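Glutathione S-transferase family protein (Pseudomonas putida, PDB 3LXZ) probably catalyses the conjugation of reduced glutathione to a wide range of hydrophobic electrophiles, as a member of the glutathione S-transferase superfamily. Local coordinates at residues Lys18-Glu23 / Asn195-Ile201; Asp156-Cys160 / Leu188-Met192. One frame throughout, in Å; residues are numbered along the deposited sequence.

Interaction 1 (Lys18-Glu23 / Asn195-Ile201); sequences KLALLE and NPHMPRI
Leu22 lies against the imidazole of His197, and this pair with Leu19 buries the most surface where 18-23 meets 195-201. The CB of Leu22 sits over the ring in a CH-pi contact, 4.0 Å from the centroid and 24° off the normal; the Leu22 carbonyl and Glu23 N cover the same face nearer its rim, without a hydrogen bond from NE2. A chi1 of -77° puts Leu22 CG beside the backbone N, so that CD2 meets Arg200 NH1 while CD1 lies against His197 CB and Ile201 CD1. Leu19 CD1 meets Ile201 CD1 at 3.7 Å, and its CD2 touches the methyl CE of Met198, a selenomethionine. Helix 12-23 belongs to the thioredoxin-like N-terminal domain and 195-201 to the all-helical C-terminal domain, making this an interdomain contact of the glutathione S-transferase fold. At one end Asn195 makes two bonds: ND2, nearly in its amide plane, donates to Glu23 OE1 (2.9 Å) from the syn side but 33° out of the carboxylate plane, while OD1 accepts from His197 N at 2.7 Å, a cap on the turn into helix 198-218. Glu23 OE2 makes a salt bridge to Lys77. At the other end Lys18 and Arg200 both form salt bridges to Asp204 and Glu30, which probably offset their neighbouring charges; a water links Lys18 NZ to Ile201 O.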
ATOM      1  N   LYS A  18       5.743  -6.218  15.885  1.00 15.35           N
ATOM      2  CA  LYS A  18       6.175  -6.868  17.123  1.00 15.39           C
ATOM      3  C   LYS A  18       6.963  -8.149  16.845  1.00 16.11           C
ATOM      4  O   LYS A  18       8.065  -8.347  17.427  1.00 14.21           O
ATOM      5  CB  LYS A  18       4.967  -7.113  18.014  1.00 15.08           C
ATOM      6  CG  LYS A  18       5.230  -7.802  19.354  1.00 16.88           C
ATOM      7  CD  LYS A  18       3.995  -7.593  20.257  1.00 16.00           C
ATOM      8  CE  LYS A  18       4.098  -8.318  21.605  1.00 15.73           C
ATOM      9  NZ  LYS A  18       2.811  -8.150  22.346  1.00 17.44           N
ATOM     10  N   LEU A  19       6.462  -8.994  15.928  1.00 15.95           N
ATOM     11  CA  LEU A  19       7.215 -10.198  15.575  1.00 17.46           C
ATOM     12  C   LEU A  19       8.580  -9.875  14.977  1.00 17.36           C
ATOM     13  O   LEU A  19       9.558 -10.561  15.278  1.00 17.68           O
ATOM     14  CB  LEU A  19       6.420 -11.110  14.649  1.00 16.68           C
ATOM     15  CG  LEU A  19       7.002 -12.492  14.328  1.00 18.80           C
ATOM     16  CD1 LEU A  19       7.379 -13.258  15.617  1.00 18.00           C
ATOM     17  CD2 LEU A  19       5.962 -13.257  13.515  1.00 16.74           C
ATOM     18  N   ALA A  20       8.653  -8.828  14.129  1.00 17.36           N
ATOM     19  CA  ALA A  20       9.915  -8.465  13.470  1.00 17.32           C
ATOM     20  C   ALA A  20      10.930  -8.080  14.551  1.00 18.01           C
ATOM     21  O   ALA A  20      12.075  -8.528  14.509  1.00 18.08           O
ATOM     22  CB  ALA A  20       9.706  -7.279  12.495  1.00 17.11           C
ATOM     23  N   LEU A  21      10.486  -7.266  15.516  1.00 18.68           N
ATOM     24  CA  LEU A  21      11.359  -6.793  16.597  1.00 19.80           C
ATOM     25  C   LEU A  21      11.828  -7.985  17.440  1.00 20.30           C
ATOM     26  O   LEU A  21      12.994  -8.049  17.814  1.00 22.07           O
ATOM     27  CB  LEU A  21      10.653  -5.751  17.475  1.00 20.19           C
ATOM     28  CG  LEU A  21      10.354  -4.402  16.788  1.00 19.88           C
ATOM     29  CD1 LEU A  21       9.376  -3.569  17.581  1.00 22.53           C
ATOM     30  CD2 LEU A  21      11.630  -3.635  16.563  1.00 22.14           C
ATOM     31  N   LEU A  22      10.915  -8.907  17.738  1.00 20.84           N
ATOM     32  CA  LEU A  22      11.258 -10.098  18.558  1.00 21.36           C
ATOM     33  C   LEU A  22      12.207 -11.041  17.795  1.00 21.53           C
ATOM     34  O   LEU A  22      13.173 -11.564  18.373  1.00 20.90           O
ATOM     35  CB  LEU A  22       9.973 -10.814  18.989  1.00 21.18           C
ATOM     36  CG  LEU A  22       9.167 -10.210  20.137  1.00 22.31           C
ATOM     37  CD1 LEU A  22       7.778 -10.795  20.166  1.00 21.20           C
ATOM     38  CD2 LEU A  22       9.871 -10.391  21.507  1.00 26.22           C
ATOM     39  N   GLU A  23      11.955 -11.217  16.493  1.00 21.77           N
ATOM     40  CA  GLU A  23      12.738 -12.113  15.662  1.00 23.55           C
ATOM     41  C   GLU A  23      14.165 -11.582  15.587  1.00 23.47           C
ATOM     42  O   GLU A  23      15.152 -12.343  15.637  1.00 24.13           O
ATOM     43  CB  GLU A  23      12.103 -12.237  14.269  1.00 23.90           C
ATOM     44  CG  GLU A  23      12.735 -13.306  13.356  1.00 29.12           C
ATOM     45  CD  GLU A  23      12.598 -14.754  13.878  1.00 32.02           C
ATOM     46  OE1 GLU A  23      11.553 -15.115  14.441  1.00 32.38           O
ATOM     47  OE2 GLU A  23      13.555 -15.536  13.704  1.00 35.12           O
ATOM     48  N   ASN A 195       6.654 -20.476  15.202  1.00 21.63           N
ATOM     49  CA  ASN A 195       7.720 -19.537  15.513  1.00 21.81           C
ATOM     50  C   ASN A 195       7.809 -19.391  17.036  1.00 21.97           C
ATOM     51  O   ASN A 195       6.777 -19.313  17.708  1.00 21.33           O
ATOM     52  CB  ASN A 195       7.415 -18.180  14.868  1.00 22.31           C
ATOM     53  CG  ASN A 195       8.447 -17.139  15.195  1.00 22.84           C
ATOM     54  OD1 ASN A 195       8.524 -16.647  16.322  1.00 24.07           O
ATOM     55  ND2 ASN A 195       9.234 -16.783  14.208  1.00 22.02           N
ATOM     56  N   PRO A 196       9.027 -19.404  17.584  1.00 22.21           N
ATOM     57  CA  PRO A 196       9.241 -19.366  19.039  1.00 22.58           C
ATOM     58  C   PRO A 196       8.668 -18.132  19.741  1.00 21.73           C
ATOM     59  O   PRO A 196       8.468 -18.163  20.950  1.00 20.92           O
ATOM     60  CB  PRO A 196      10.776 -19.375  19.187  1.00 23.20           C
ATOM     61  CG  PRO A 196      11.334 -19.241  17.815  1.00 24.61           C
ATOM     62  CD  PRO A 196      10.277 -19.658  16.845  1.00 22.31           C
ATOM     63  N   HIS A 197       8.411 -17.060  18.985  1.00 21.58           N
ATOM     64  CA  HIS A 197       7.888 -15.821  19.570  1.00 21.29           C
ATOM     65  C   HIS A 197       6.370 -15.750  19.495  1.00 21.18           C
ATOM     66  O   HIS A 197       5.762 -14.856  20.089  1.00 20.72           O
ATOM     67  CB  HIS A 197       8.543 -14.584  18.913  1.00 21.86           C
ATOM     68  CG  HIS A 197      10.043 -14.607  18.949  1.00 22.54           C
ATOM     69  ND1 HIS A 197      10.765 -14.323  20.089  1.00 24.32           N
ATOM     70  CD2 HIS A 197      10.958 -14.882  17.988  1.00 23.45           C
ATOM     71  CE1 HIS A 197      12.059 -14.425  19.828  1.00 23.55           C
ATOM     72  NE2 HIS A 197      12.202 -14.771  18.563  1.00 23.64           N
HETATM   73  N   MSE A 198       5.758 -16.710  18.796  1.00 19.46           N
HETATM   74  CA  MSE A 198       4.323 -16.699  18.615  1.00 20.36           C
HETATM   75  C   MSE A 198       3.567 -16.889  19.939  1.00 21.41           C
HETATM   76  O   MSE A 198       2.571 -16.188  20.162  1.00 20.98           O
HETATM   77  CB  MSE A 198       3.886 -17.701  17.529  1.00 20.19           C
HETATM   78  CG  MSE A 198       2.494 -17.540  17.045  1.00 20.37           C
HETATM   79 SE   MSE A 198       2.220 -15.793  16.139  1.00 24.84          SE
HETATM   80  CE  MSE A 198       3.657 -15.872  14.888  1.00 20.96           C
ATOM     81  N   PRO A 199       4.028 -17.813  20.831  1.00 21.78           N
ATOM     82  CA  PRO A 199       3.268 -17.916  22.090  1.00 22.20           C
ATOM     83  C   PRO A 199       3.103 -16.567  22.832  1.00 22.09           C
ATOM     84  O   PRO A 199       1.999 -16.261  23.291  1.00 22.20           O
ATOM     85  CB  PRO A 199       4.085 -18.938  22.918  1.00 22.85           C
ATOM     86  CG  PRO A 199       4.718 -19.841  21.855  1.00 23.31           C
ATOM     87  CD  PRO A 199       5.009 -18.909  20.675  1.00 22.33           C
ATOM     88  N   ARG A 200       4.173 -15.775  22.917  1.00 22.21           N
ATOM     89  CA  ARG A 200       4.135 -14.446  23.527  1.00 22.16           C
ATOM     90  C   ARG A 200       3.169 -13.478  22.804  1.00 21.18           C
ATOM     91  O   ARG A 200       2.394 -12.775  23.442  1.00 20.62           O
ATOM     92  CB  ARG A 200       5.543 -13.865  23.585  1.00 22.87           C
ATOM     93  CG  ARG A 200       5.640 -12.350  23.508  1.00 26.83           C
ATOM     94  CD  ARG A 200       5.773 -11.701  24.869  1.00 31.06           C
ATOM     95  NE  ARG A 200       5.700 -10.237  24.759  1.00 33.15           N
ATOM     96  CZ  ARG A 200       6.752  -9.411  24.705  1.00 34.55           C
ATOM     97  NH1 ARG A 200       8.004  -9.875  24.759  1.00 30.55           N
ATOM     98  NH2 ARG A 200       6.544  -8.097  24.598  1.00 34.30           N
ATOM     99  N   ILE A 201       3.190 -13.484  21.477  1.00 20.27           N
ATOM    100  CA  ILE A 201       2.260 -12.660  20.719  1.00 19.58           C
ATOM    101  C   ILE A 201       0.815 -13.032  20.984  1.00 18.73           C
ATOM    102  O   ILE A 201      -0.032 -12.167  21.209  1.00 18.95           O
ATOM    103  CB  ILE A 201       2.596 -12.675  19.222  1.00 20.08           C
ATOM    104  CG1 ILE A 201       3.796 -11.769  19.011  1.00 20.99           C
ATOM    105  CG2 ILE A 201       1.420 -12.140  18.424  1.00 20.39           C
ATOM    106  CD1 ILE A 201       4.613 -12.109  17.776  1.00 23.79           C
TER
HETATM  107  O   HOH W   1       0.866  -9.501  20.706  1.00 16.03           O

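Interaction 2 (Asp156-Cys160 / Leu188-Met192); sequences DLMFC and LLQLM
Phe159 and Leu188 meet through a CH-pi contact, the one aromatic element in the packing of 156-160 on 188-192. Leu188 CD2 stands over the ring 3.9 Å from its centroid, 16° off the normal and displaced toward the rim, while CG of the same leucine approaches Phe159 CE2 to 3.6 Å. At the ring edge, near its plane, lies the backbone of Leu189. Phe159 carries CG anti to its own nitrogen (chi1 172°), which sends the ring out to the other helix.

The apolar contacts centre on Cys160 and Met192, a selenomethionine. Cys160 CB lies 3.6 Å from Met192 CB. Bent at chi2 and chi3, Met192 points its terminal methyl at 156-160, with CE 4.0 Å from Cys160 SG and close to Leu157 CD2. Leu189 CD1 packs on Phe159 CE2.

Polar atoms take part by proximity alone: Leu189 CD1 lies 3.7 Å from Cys160 O, and Asp156 OD1 3.4 Å from Leu188 CD2. The buried carboxylate is satisfied by the backbone, OD1 accepting from Val147 N and OD2 from Thr153 N, the latter consistent with the N-capping box known at this helix in glutathione S-transferases.

Within the all-helical C-terminal domain the segment axes pass 10.3 Å apart at a signed angle of -103°, so helix 183-193 runs nearly perpendicular across helix 154-174; Met158 turns to helix 84-106, where Phe159 also touches Ile97, and Leu157 meets Leu19 and Ala20 of helix 12-23.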
ATOM      1  N   ASP A 156       6.595 -12.684   4.984  1.00 16.34           N
ATOM      2  CA  ASP A 156       5.990 -13.737   5.813  1.00 16.55           C
ATOM      3  C   ASP A 156       5.246 -13.194   7.014  1.00 16.55           C
ATOM      4  O   ASP A 156       4.329 -13.837   7.494  1.00 16.89           O
ATOM      5  CB  ASP A 156       7.060 -14.729   6.261  1.00 16.98           C
ATOM      6  CG  ASP A 156       7.666 -15.445   5.100  1.00 16.32           C
ATOM      7  OD1 ASP A 156       6.907 -16.231   4.450  1.00 16.03           O
ATOM      8  OD2 ASP A 156       8.854 -15.211   4.810  1.00 17.24           O
ATOM      9  N   LEU A 157       5.698 -12.041   7.534  1.00 15.91           N
ATOM     10  CA  LEU A 157       4.998 -11.345   8.593  1.00 16.53           C
ATOM     11  C   LEU A 157       3.632 -10.845   8.119  1.00 16.16           C
ATOM     12  O   LEU A 157       2.618 -11.070   8.787  1.00 16.49           O
ATOM     13  CB  LEU A 157       5.856 -10.208   9.183  1.00 16.77           C
ATOM     14  CG  LEU A 157       7.334 -10.548   9.504  1.00 17.64           C
ATOM     15  CD1 LEU A 157       8.099  -9.319  10.061  1.00 16.98           C
ATOM     16  CD2 LEU A 157       7.437 -11.762  10.441  1.00 19.88           C
HETATM   17  N   MSE A 158       3.579 -10.177   6.964  1.00 16.00           N
HETATM   18  CA  MSE A 158       2.278  -9.746   6.438  1.00 16.32           C
HETATM   19  C   MSE A 158       1.403 -10.966   6.118  1.00 15.73           C
HETATM   20  O   MSE A 158       0.195 -10.955   6.374  1.00 15.94           O
HETATM   21  CB  MSE A 158       2.510  -8.887   5.183  1.00 15.43           C
HETATM   22  CG  MSE A 158       1.282  -8.394   4.462  1.00 19.36           C
HETATM   23 SE   MSE A 158       0.268  -7.042   5.414  1.00 18.01          SE
HETATM   24  CE  MSE A 158       1.569  -5.609   5.723  1.00 18.81           C
ATOM     25  N   PHE A 159       1.994 -12.014   5.562  1.00 15.39           N
ATOM     26  CA  PHE A 159       1.250 -13.264   5.318  1.00 16.02           C
ATOM     27  C   PHE A 159       0.634 -13.851   6.596  1.00 16.37           C
ATOM     28  O   PHE A 159      -0.534 -14.141   6.652  1.00 15.33           O
ATOM     29  CB  PHE A 159       2.180 -14.298   4.692  1.00 15.77           C
ATOM     30  CG  PHE A 159       1.571 -15.690   4.569  1.00 15.56           C
ATOM     31  CD1 PHE A 159       0.904 -16.062   3.400  1.00 15.99           C
ATOM     32  CD2 PHE A 159       1.680 -16.613   5.608  1.00 15.83           C
ATOM     33  CE1 PHE A 159       0.330 -17.334   3.264  1.00 16.22           C
ATOM     34  CE2 PHE A 159       1.135 -17.909   5.474  1.00 15.55           C
ATOM     35  CZ  PHE A 159       0.439 -18.251   4.321  1.00 13.55           C
ATOM     36  N   CYS A 160       1.433 -14.028   7.638  1.00 17.64           N
ATOM     37  CA  CYS A 160       0.937 -14.857   8.712  1.00 19.57           C
ATOM     38  C   CYS A 160      -0.108 -14.142   9.576  1.00 18.90           C
ATOM     39  O   CYS A 160      -0.927 -14.788  10.198  1.00 19.50           O
ATOM     40  CB  CYS A 160       2.080 -15.478   9.503  1.00 19.70           C
ATOM     41  SG  CYS A 160       2.762 -14.365  10.639  1.00 29.13           S
ATOM     42  N   LEU A 188       2.557 -23.091   5.237  1.00 17.32           N
ATOM     43  CA  LEU A 188       3.345 -21.971   5.752  1.00 16.99           C
ATOM     44  C   LEU A 188       2.676 -21.385   7.010  1.00 16.97           C
ATOM     45  O   LEU A 188       3.368 -21.020   7.968  1.00 18.50           O
ATOM     46  CB  LEU A 188       3.554 -20.894   4.650  1.00 16.94           C
ATOM     47  CG  LEU A 188       4.271 -19.603   5.102  1.00 16.87           C
ATOM     48  CD1 LEU A 188       5.625 -19.884   5.774  1.00 18.54           C
ATOM     49  CD2 LEU A 188       4.506 -18.647   3.906  1.00 16.56           C
ATOM     50  N   LEU A 189       1.349 -21.295   6.999  1.00 17.33           N
ATOM     51  CA  LEU A 189       0.645 -20.738   8.134  1.00 17.95           C
ATOM     52  C   LEU A 189       0.921 -21.603   9.358  1.00 18.49           C
ATOM     53  O   LEU A 189       1.157 -21.073  10.433  1.00 17.78           O
ATOM     54  CB  LEU A 189      -0.853 -20.628   7.864  1.00 19.00           C
ATOM     55  CG  LEU A 189      -1.614 -19.673   8.794  1.00 22.04           C
ATOM     56  CD1 LEU A 189      -1.121 -18.194   8.667  1.00 20.35           C
ATOM     57  CD2 LEU A 189      -3.104 -19.724   8.518  1.00 21.94           C
ATOM     58  N   GLN A 190       0.910 -22.930   9.216  1.00 17.41           N
ATOM     59  CA  GLN A 190       1.235 -23.758  10.378  1.00 17.56           C
ATOM     60  C   GLN A 190       2.674 -23.549  10.815  1.00 18.05           C
ATOM     61  O   GLN A 190       2.958 -23.515  12.000  1.00 19.69           O
ATOM     62  CB  GLN A 190       1.022 -25.228  10.092  1.00 16.81           C
ATOM     63  CG  GLN A 190       1.121 -26.102  11.347  1.00 18.34           C
ATOM     64  CD  GLN A 190       2.522 -26.562  11.658  1.00 19.95           C
ATOM     65  OE1 GLN A 190       3.452 -26.377  10.872  1.00 22.22           O
ATOM     66  NE2 GLN A 190       2.693 -27.175  12.838  1.00 24.55           N
ATOM     67  N   LEU A 191       3.571 -23.396   9.846  1.00 18.59           N
ATOM     68  CA  LEU A 191       4.993 -23.201  10.120  1.00 19.19           C
ATOM     69  C   LEU A 191       5.290 -21.905  10.910  1.00 19.74           C
ATOM     70  O   LEU A 191       6.045 -21.911  11.886  1.00 19.29           O
ATOM     71  CB  LEU A 191       5.788 -23.224   8.807  1.00 20.25           C
ATOM     72  CG  LEU A 191       7.307 -23.076   8.966  1.00 22.63           C
ATOM     73  CD1 LEU A 191       7.901 -24.135   9.899  1.00 27.06           C
ATOM     74  CD2 LEU A 191       8.020 -23.125   7.617  1.00 26.86           C
HETATM   75  N   MSE A 192       4.689 -20.797  10.463  1.00 19.44           N
HETATM   76  CA  MSE A 192       4.786 -19.517  11.150  1.00 19.73           C
HETATM   77  C   MSE A 192       4.140 -19.658  12.519  1.00 20.29           C
HETATM   78  O   MSE A 192       4.550 -19.005  13.459  1.00 20.39           O
HETATM   79  CB  MSE A 192       4.064 -18.402  10.350  1.00 19.13           C
HETATM   80  CG  MSE A 192       4.690 -18.001   8.991  1.00 19.52           C
HETATM   81 SE   MSE A 192       6.564 -17.540   9.136  1.00 23.43          SE
HETATM   82  CE  MSE A 192       6.421 -15.849  10.098  1.00 21.90           C
TER

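Interaction 2 is buried within the C-terminal domain and joins two of its helices; interaction 1 is partly buried and joins that domain to the N-terminal one. Their chemistry follows their place. The contact of 156-160 with 188-192 is apolar between its segments, whereas that of 18-23 with 195-201 has an apolar middle with an amide-carboxylate bond at one end and charged groups at the other. Each uses a leucine over an aromatic face. The centres lie 12 Å apart, and the two contacts touch directly: Leu157 packs on Leu19 and Ala20, and the Met198 methyl meets the Met192 carbonyl oxygen. Helices 183-193 and 198-218 are consecutive, so one short connection carries the chain from interaction 2 into interaction 1.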